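Local structure of nonsense-mediated mRNA decay protein 2 (Saccharomyces cerevisiae, 4LUN) at residues G114-A119 and R145-L150; F108-L113 and S164-P169; K273-D276 and Y282-L285. The protein takes part in nonsense-mediated decay of mRNAs with premature stop codons, binding UPF1 through its C-terminus, and is represented here by its N-terminal MIF4G domain. All blocks are in the same frame, centred on the assembly; numbering follows the deposited sequence.

Interaction 1 (G114-A119 and R145-L150); sequences GAFLQA and RVFTEL
Phe116 and Phe147 bury more surface in this contact than any other residue of the two segments, and each meets the other in a different way. The ring of Phe116 reaches across so that its CE2 lies 3.8 Å from CB of Phe147, at the root of that side chain and close to the partner helix backbone. Seen from Phe147, the neighbouring CD2 of Phe116 arrives at the ring's edge, near its plane, so the two aromatic groups are not stacked face on face. In Phe116, CG stands anti to the backbone N (chi1 -170°), which extends the ring outward and lets it bridge helices whose nearest CA atoms, those of Phe116 and Phe147, are still 8.3 Å apart. Phenylalanine suits this place because it is long enough to span the gap and brings no polar group into it.

Leu117 adds a branched aliphatic end beside the aromatic pair: its CD2 comes to 4.0 Å from CE1 of Phe147. Val146, one residue before Phe147, offers CG1 to CZ of Phe116 at 4.3 Å, a looser touch near the end of that ring. The contact is purely apolar, and all four touching residues are buried. Other helices close round it: Phe116 also packs on Leu80 and Leu81 of helix 69-81, while Phe147 rests on Leu183 and Ile186 of helix 182-190 and its ring meets that of Phe156.

The polar part of segment 145-150 is kept apart, with Arg145 NE bonded to Glu149 OE2 at 3.0 Å one turn along the helix. Helices 106-116 and 130-152 packed through a few buried hydrophobic side chains, with further helices layered against them, are characteristic of the all-helical, HEAT-repeat-like MIF4G fold.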
loop_
_atom_site.group_PDB
_atom_site.type_symbol
_atom_site.label_atom_id
_atom_site.label_comp_id
_atom_site.label_asym_id
_atom_site.label_seq_id
_atom_site.Cartn_x
_atom_site.Cartn_y
_atom_site.Cartn_z
ATOM N N GLY A 114 -5.091 -5.297 -12.843
ATOM C CA GLY A 114 -4.398 -4.396 -13.747
ATOM C C GLY A 114 -4.798 -2.950 -13.538
ATOM O O GLY A 114 -3.951 -2.053 -13.570
ATOM N N ALA A 115 -6.092 -2.723 -13.318
ATOM C CA ALA A 115 -6.596 -1.373 -13.090
ATOM C C ALA A 115 -6.209 -0.886 -11.702
ATOM O O ALA A 115 -5.862 0.287 -11.515
ATOM C CB ALA A 115 -8.106 -1.334 -13.263
ATOM N N PHE A 116 -6.283 -1.780 -10.716
ATOM C CA PHE A 116 -5.945 -1.390 -9.350
ATOM C C PHE A 116 -4.474 -0.961 -9.218
ATOM O O PHE A 116 -4.162 -0.030 -8.480
ATOM C CB PHE A 116 -6.276 -2.510 -8.352
ATOM C CG PHE A 116 -6.171 -2.080 -6.910
ATOM C CD1 PHE A 116 -7.255 -1.517 -6.254
ATOM C CD2 PHE A 116 -4.975 -2.207 -6.224
ATOM C CE1 PHE A 116 -7.149 -1.097 -4.924
ATOM C CE2 PHE A 116 -4.865 -1.804 -4.903
ATOM C CZ PHE A 116 -5.949 -1.245 -4.251
ATOM N N LEU A 117 -3.580 -1.617 -9.951
ATOM C CA LEU A 117 -2.147 -1.328 -9.868
ATOM C C LEU A 117 -1.798 0.077 -10.355
ATOM O O LEU A 117 -0.718 0.603 -10.044
ATOM C CB LEU A 117 -1.346 -2.379 -10.647
ATOM C CG LEU A 117 -1.256 -3.763 -9.998
ATOM C CD1 LEU A 117 -0.720 -4.803 -10.998
ATOM C CD2 LEU A 117 -0.345 -3.688 -8.762
ATOM N N GLN A 118 -2.703 0.678 -11.131
ATOM C CA GLN A 118 -2.485 2.042 -11.609
ATOM C C GLN A 118 -2.389 3.006 -10.429
ATOM O O GLN A 118 -1.783 4.074 -10.536
ATOM C CB GLN A 118 -3.608 2.461 -12.561
ATOM C CG GLN A 118 -3.448 3.846 -13.174
ATOM C CD GLN A 118 -2.168 4.003 -13.979
ATOM O OE1 GLN A 118 -1.758 3.095 -14.701
ATOM N NE2 GLN A 118 -1.531 5.166 -13.859
ATOM N N ALA A 119 -2.941 2.605 -9.283
ATOM C CA ALA A 119 -2.912 3.446 -8.079
ATOM C C ALA A 119 -1.500 3.677 -7.544
ATOM O O ALA A 119 -1.251 4.589 -6.735
ATOM C CB ALA A 119 -3.781 2.832 -6.998
ATOM N N ARG A 145 -2.358 -0.979 1.549
ATOM C CA ARG A 145 -2.823 -1.874 2.607
ATOM C C ARG A 145 -3.829 -2.864 2.041
ATOM O O ARG A 145 -3.741 -4.079 2.275
ATOM C CB ARG A 145 -3.447 -1.060 3.741
ATOM C CG ARG A 145 -3.744 -1.872 4.990
ATOM C CD ARG A 145 -5.165 -2.355 5.015
ATOM N NE ARG A 145 -5.411 -3.218 6.169
ATOM C CZ ARG A 145 -5.874 -2.779 7.333
ATOM N NH1 ARG A 145 -6.142 -1.488 7.495
ATOM N NH2 ARG A 145 -6.073 -3.630 8.331
ATOM N N VAL A 146 -4.772 -2.341 1.269
ATOM C CA VAL A 146 -5.821 -3.169 0.675
ATOM C C VAL A 146 -5.228 -4.171 -0.312
ATOM O O VAL A 146 -5.629 -5.340 -0.342
ATOM C CB VAL A 146 -6.909 -2.291 0.013
ATOM C CG1 VAL A 146 -7.826 -3.136 -0.867
ATOM C CG2 VAL A 146 -7.720 -1.560 1.095
ATOM N N PHE A 147 -4.277 -3.705 -1.120
ATOM C CA PHE A 147 -3.592 -4.591 -2.048
ATOM C C PHE A 147 -2.974 -5.758 -1.306
ATOM O O PHE A 147 -3.105 -6.909 -1.724
ATOM C CB PHE A 147 -2.490 -3.882 -2.822
ATOM C CG PHE A 147 -1.673 -4.825 -3.652
ATOM C CD1 PHE A 147 -2.059 -5.120 -4.947
ATOM C CD2 PHE A 147 -0.541 -5.434 -3.130
ATOM C CE1 PHE A 147 -1.331 -6.022 -5.717
ATOM C CE2 PHE A 147 0.190 -6.334 -3.894
ATOM C CZ PHE A 147 -0.211 -6.617 -5.195
ATOM N N THR A 148 -2.288 -5.445 -0.212
ATOM C CA THR A 148 -1.530 -6.452 0.517
ATOM C C THR A 148 -2.451 -7.474 1.179
ATOM O O THR A 148 -2.140 -8.676 1.199
ATOM C CB THR A 148 -0.571 -5.802 1.525
ATOM O OG1 THR A 148 0.276 -4.893 0.817
ATOM C CG2 THR A 148 0.323 -6.857 2.161
ATOM N N GLU A 149 -3.592 -7.013 1.680
ATOM C CA GLU A 149 -4.543 -7.923 2.308
ATOM C C GLU A 149 -5.084 -8.899 1.264
ATOM O O GLU A 149 -5.301 -10.089 1.558
ATOM C CB GLU A 149 -5.701 -7.166 2.966
ATOM C CG GLU A 149 -5.321 -6.181 4.070
ATOM C CD GLU A 149 -4.872 -6.835 5.370
ATOM O OE1 GLU A 149 -4.742 -8.081 5.429
ATOM O OE2 GLU A 149 -4.642 -6.085 6.343
ATOM N N LEU A 150 -5.284 -8.409 0.040
ATOM C CA LEU A 150 -5.767 -9.271 -1.046
ATOM C C LEU A 150 -4.671 -10.166 -1.618
ATOM O O LEU A 150 -4.949 -11.221 -2.209
ATOM C CB LEU A 150 -6.402 -8.442 -2.173
ATOM C CG LEU A 150 -7.726 -7.804 -1.783
ATOM C CD1 LEU A 150 -8.111 -6.739 -2.812
ATOM C CD2 LEU A 150 -8.804 -8.886 -1.694
#

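Interaction 2 (F108-L113 and S164-P169); sequences FTSPLL and SKDAIP
A short hydroxyl-to-carboxylate hydrogen bond, from Ser110 to Asp166, fastens the long loop between helices 130-152 and 182-190 to the flank of helix 106-116. Ser110 OG donates to Asp166 OD2 at 2.6 Å, meeting the oxygen on its anti side and 17° out of the carboxylate plane. With chi1 at 168°, the hydroxyl of Ser110 points away from its own N and off the helix toward the loop. Serine fits the position because its short side chain brings a donor to the helix surface without holding the loop at a distance.

Next to it, Pro111 forms an apolar surface against which the carboxylate lies. Asp166 OD2 is 3.6 Å from Pro111 CD, while the other oxygen, OD1, is 3.7 Å from Pro111 CB, so both oxygens touch the pyrrolidine ring. The backbones are close here as well, with 5.5 Å between the CA atoms of Pro111 and Asp166. Having no N-H, proline cannot bond to the turn before it, and the helix is kinked at this residue. Pro111 also touches Ile73 of helix 69-81.

Ser110 OG has a second partner in the loop, the backbone N of Glu163, so the hydroxyl receives a bond at the same time as it gives one to Asp166. Were Asp166 replaced by an alanine, the Ser110 hydroxyl would probably lose its acceptor, and the Pro111 ring the carboxylate that lies against it.

Because the oxygen of Ser110 is gripped from two points of the loop, its rotation should be well fixed. The amide of Glu163, by donating to this oxygen, is likely to polarise the O-H and strengthen the bond to the carboxylate.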
loop_
_atom_site.group_PDB
_atom_site.type_symbol
_atom_site.label_atom_id
_atom_site.label_comp_id
_atom_site.label_asym_id
_atom_site.label_seq_id
_atom_site.Cartn_x
_atom_site.Cartn_y
_atom_site.Cartn_z
ATOM N N PHE A 108 -12.524 -11.875 -13.967
ATOM C CA PHE A 108 -12.806 -10.757 -13.064
ATOM C C PHE A 108 -11.515 -10.195 -12.472
ATOM O O PHE A 108 -11.272 -8.992 -12.524
ATOM C CB PHE A 108 -13.742 -11.187 -11.931
ATOM C CG PHE A 108 -13.768 -10.238 -10.757
ATOM C CD1 PHE A 108 -14.540 -9.088 -10.791
ATOM C CD2 PHE A 108 -13.032 -10.508 -9.609
ATOM C CE1 PHE A 108 -14.568 -8.219 -9.713
ATOM C CE2 PHE A 108 -13.057 -9.645 -8.524
ATOM C CZ PHE A 108 -13.825 -8.496 -8.577
ATOM N N THR A 109 -10.693 -11.073 -11.908
ATOM C CA THR A 109 -9.516 -10.629 -11.144
ATOM C C THR A 109 -8.399 -10.016 -11.986
ATOM O O THR A 109 -7.751 -9.045 -11.561
ATOM C CB THR A 109 -8.979 -11.769 -10.246
ATOM O OG1 THR A 109 -10.078 -12.324 -9.508
ATOM C CG2 THR A 109 -7.928 -11.248 -9.271
ATOM N N SER A 110 -8.153 -10.568 -13.168
ATOM C CA SER A 110 -7.125 -10.016 -14.055
ATOM C C SER A 110 -7.332 -8.536 -14.401
ATOM O O SER A 110 -6.443 -7.710 -14.126
ATOM C CB SER A 110 -6.909 -10.886 -15.309
ATOM O OG SER A 110 -6.114 -10.211 -16.271
ATOM N N PRO A 111 -8.496 -8.172 -14.978
ATOM C CA PRO A 111 -8.659 -6.740 -15.264
ATOM C C PRO A 111 -8.752 -5.868 -14.002
ATOM O O PRO A 111 -8.327 -4.709 -14.034
ATOM C CB PRO A 111 -9.963 -6.682 -16.072
ATOM C CG PRO A 111 -10.693 -7.941 -15.732
ATOM C CD PRO A 111 -9.639 -8.973 -15.458
ATOM N N LEU A 112 -9.280 -6.413 -12.909
ATOM C CA LEU A 112 -9.336 -5.675 -11.657
ATOM C C LEU A 112 -7.920 -5.377 -11.170
ATOM O O LEU A 112 -7.610 -4.246 -10.808
ATOM C CB LEU A 112 -10.091 -6.457 -10.577
ATOM C CG LEU A 112 -9.974 -5.867 -9.158
ATOM C CD1 LEU A 112 -10.607 -4.495 -9.076
ATOM C CD2 LEU A 112 -10.556 -6.786 -8.096
ATOM N N LEU A 113 -7.064 -6.393 -11.173
ATOM C CA LEU A 113 -5.701 -6.198 -10.679
ATOM C C LEU A 113 -4.952 -5.181 -11.526
ATOM O O LEU A 113 -4.252 -4.311 -10.997
ATOM C CB LEU A 113 -4.947 -7.528 -10.657
ATOM C CG LEU A 113 -3.453 -7.442 -10.342
ATOM C CD1 LEU A 113 -3.247 -6.824 -8.967
ATOM C CD2 LEU A 113 -2.813 -8.816 -10.396
ATOM N N SER A 164 -2.594 -10.587 -21.306
ATOM C CA SER A 164 -1.946 -9.629 -22.193
ATOM C C SER A 164 -2.949 -8.557 -22.609
ATOM O O SER A 164 -2.597 -7.390 -22.791
ATOM C CB SER A 164 -1.407 -10.343 -23.435
ATOM O OG SER A 164 -1.373 -11.749 -23.252
ATOM N N LYS A 165 -4.206 -8.974 -22.738
ATOM C CA LYS A 165 -5.308 -8.093 -23.109
ATOM C C LYS A 165 -5.499 -6.974 -22.086
ATOM O O LYS A 165 -5.874 -5.852 -22.435
ATOM C CB LYS A 165 -6.599 -8.918 -23.238
ATOM C CG LYS A 165 -7.820 -8.161 -23.754
ATOM C CD LYS A 165 -8.093 -8.471 -25.225
ATOM C CE LYS A 165 -9.445 -7.922 -25.684
ATOM N NZ LYS A 165 -10.568 -8.893 -25.510
ATOM N N ASP A 166 -5.232 -7.283 -20.821
ATOM C CA ASP A 166 -5.468 -6.334 -19.741
ATOM C C ASP A 166 -4.241 -5.466 -19.468
ATOM O O ASP A 166 -3.144 -5.972 -19.226
ATOM C CB ASP A 166 -5.902 -7.068 -18.474
ATOM C CG ASP A 166 -7.215 -7.797 -18.651
ATOM O OD1 ASP A 166 -8.136 -7.221 -19.269
ATOM O OD2 ASP A 166 -7.323 -8.950 -18.183
ATOM N N ALA A 167 -4.445 -4.154 -19.502
ATOM C CA ALA A 167 -3.354 -3.201 -19.378
ATOM C C ALA A 167 -2.793 -3.154 -17.965
ATOM O O ALA A 167 -3.521 -3.298 -16.983
ATOM C CB ALA A 167 -3.810 -1.808 -19.810
ATOM N N ILE A 168 -1.487 -2.947 -17.883
ATOM C CA ILE A 168 -0.813 -2.771 -16.607
ATOM C C ILE A 168 -0.087 -1.426 -16.630
ATOM O O ILE A 168 0.202 -0.901 -17.707
ATOM C CB ILE A 168 0.166 -3.927 -16.329
ATOM C CG1 ILE A 168 1.216 -4.020 -17.431
ATOM C CG2 ILE A 168 -0.579 -5.241 -16.233
ATOM C CD1 ILE A 168 2.529 -4.569 -16.935
ATOM N N PRO A 169 0.182 -0.848 -15.450
ATOM C CA PRO A 169 0.790 0.489 -15.403
ATOM C C PRO A 169 2.169 0.519 -16.040
ATOM O O PRO A 169 2.864 -0.500 -16.070
ATOM C CB PRO A 169 0.936 0.768 -13.899
ATOM C CG PRO A 169 0.029 -0.199 -13.229
ATOM C CD PRO A 169 -0.084 -1.389 -14.104
#

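Interaction 3 (K273-D276 and Y282-L285); sequences KLRD and YDKL
Arg275 and Asp283 form a surface salt bridge beside the turn of an antiparallel helical hairpin, in which the loop after helix 231-271 leads into helix 277-303. Their side chains approach from opposite directions, Arg275 out of the loop and Asp283 from the second turn of the helix. The arginine chain is folded at both chi2 (-57°) and chi3, which turns its guanidinium toward the helix. Arginine suits the place because its long chain, even bent, meets the shorter Asp283 across the 10.8 Å between the CA atoms of Arg275 and Asp283, and it still offers further N-H groups: its NE makes a salt bridge with Glu280.

The next residue, Asp276, is the N-cap of helix 277-303; its OD1 accepts from the backbone N of Val279, while OD2 bonds to His264.

The two flat groups are turned 40° from each other. Asp283 OD2 lies at the edge of the guanidinium, in its plane, yet the donor NH2 of Arg275 stands above the carboxylate plane. That Arg275 NH2 to Asp283 OD2 bond is short and nearly straight at 2.6 Å, whereas Arg275 NH1 reaches the same oxygen only weakly, at 3.3 Å.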
loop_
_atom_site.group_PDB
_atom_site.type_symbol
_atom_site.label_atom_id
_atom_site.label_comp_id
_atom_site.label_asym_id
_atom_site.label_seq_id
_atom_site.Cartn_x
_atom_site.Cartn_y
_atom_site.Cartn_z
ATOM N N LYS A 273 18.162 40.513 17.691
ATOM C CA LYS A 273 17.124 40.326 16.679
ATOM C C LYS A 273 16.491 38.939 16.746
ATOM O O LYS A 273 17.197 37.938 16.871
ATOM C CB LYS A 273 17.714 40.530 15.281
ATOM C CG LYS A 273 18.169 41.947 14.987
ATOM C CD LYS A 273 16.978 42.828 14.662
ATOM C CE LYS A 273 17.401 44.267 14.439
ATOM N NZ LYS A 273 16.240 45.104 14.008
ATOM N N LEU A 274 15.167 38.872 16.632
ATOM C CA LEU A 274 14.476 37.587 16.636
ATOM C C LEU A 274 14.767 36.786 15.377
ATOM O O LEU A 274 14.872 35.564 15.425
ATOM C CB LEU A 274 12.964 37.775 16.751
ATOM C CG LEU A 274 12.443 38.447 18.012
ATOM C CD1 LEU A 274 10.919 38.391 18.001
ATOM C CD2 LEU A 274 13.002 37.771 19.253
ATOM N N ARG A 275 14.877 37.474 14.248
ATOM C CA ARG A 275 15.014 36.794 12.965
ATOM C C ARG A 275 16.317 37.176 12.277
ATOM O O ARG A 275 16.853 38.258 12.487
ATOM C CB ARG A 275 13.840 37.126 12.038
ATOM C CG ARG A 275 12.471 36.745 12.581
ATOM C CD ARG A 275 12.359 35.269 12.917
ATOM N NE ARG A 275 12.230 34.423 11.729
ATOM C CZ ARG A 275 11.915 33.131 11.765
ATOM N NH1 ARG A 275 11.679 32.536 12.925
ATOM N NH2 ARG A 275 11.816 32.438 10.643
ATOM N N ASP A 276 16.804 36.269 11.440
ATOM C CA ASP A 276 18.016 36.461 10.662
ATOM C C ASP A 276 17.965 35.403 9.569
ATOM O O ASP A 276 17.059 34.567 9.560
ATOM C CB ASP A 276 19.259 36.273 11.537
ATOM C CG ASP A 276 19.220 34.980 12.339
ATOM O OD1 ASP A 276 19.221 33.910 11.716
ATOM O OD2 ASP A 276 19.209 35.039 13.591
ATOM N N TYR A 282 16.489 27.611 8.423
ATOM C CA TYR A 282 16.206 26.574 9.414
ATOM C C TYR A 282 14.733 26.183 9.381
ATOM O O TYR A 282 14.392 25.000 9.391
ATOM C CB TYR A 282 16.575 27.124 10.800
ATOM C CG TYR A 282 16.158 26.255 11.967
ATOM C CD1 TYR A 282 16.999 25.253 12.441
ATOM C CD2 TYR A 282 14.942 26.465 12.617
ATOM C CE1 TYR A 282 16.626 24.463 13.518
ATOM C CE2 TYR A 282 14.562 25.689 13.691
ATOM C CZ TYR A 282 15.408 24.692 14.144
ATOM O OH TYR A 282 15.031 23.920 15.224
ATOM N N ASP A 283 13.857 27.184 9.344
ATOM C CA ASP A 283 12.411 26.945 9.356
ATOM C C ASP A 283 11.942 26.098 8.167
ATOM O O ASP A 283 11.012 25.302 8.291
ATOM C CB ASP A 283 11.643 28.271 9.401
ATOM C CG ASP A 283 11.583 28.871 10.795
ATOM O OD1 ASP A 283 12.014 28.205 11.759
ATOM O OD2 ASP A 283 11.084 30.012 10.936
ATOM N N LYS A 284 12.606 26.257 7.028
ATOM C CA LYS A 284 12.302 25.463 5.838
ATOM C C LYS A 284 12.783 24.019 5.933
ATOM O O LYS A 284 12.162 23.119 5.370
ATOM C CB LYS A 284 12.920 26.103 4.590
ATOM C CG LYS A 284 12.312 27.438 4.198
ATOM C CD LYS A 284 12.891 27.921 2.870
ATOM C CE LYS A 284 12.346 29.287 2.477
ATOM N NZ LYS A 284 13.255 30.388 2.896
ATOM N N LEU A 285 13.896 23.796 6.628
ATOM C CA LEU A 285 14.478 22.464 6.718
ATOM C C LEU A 285 13.928 21.637 7.868
ATOM O O LEU A 285 13.889 20.410 7.789
ATOM C CB LEU A 285 15.994 22.553 6.868
ATOM C CG LEU A 285 16.792 22.839 5.603
ATOM C CD1 LEU A 285 18.271 22.928 5.954
ATOM C CD2 LEU A 285 16.537 21.741 4.566
#

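How the interactions relate
Interactions 1 and 2 share helix 106-116 and belong to one MIF4G region, their centres about 12 Å apart. In sequence, interaction 1 falls within the span between the two segments of interaction 2. They also touch, with Pro169 packing on the backbone at Gly114, Leu117 and Gln118, and Leu113 on Phe147, so the loop packs directly on the buried helix pair. Interaction 3 follows later in sequence, on the hairpin of helices 231-271 and 277-303, its nearest atoms about 26 Å from interaction 1 and about 32 Å from interaction 2. The salt bridge thus lies at the far end of the elongated molecule, near the turn of the hairpin, and is independent of the other two contacts.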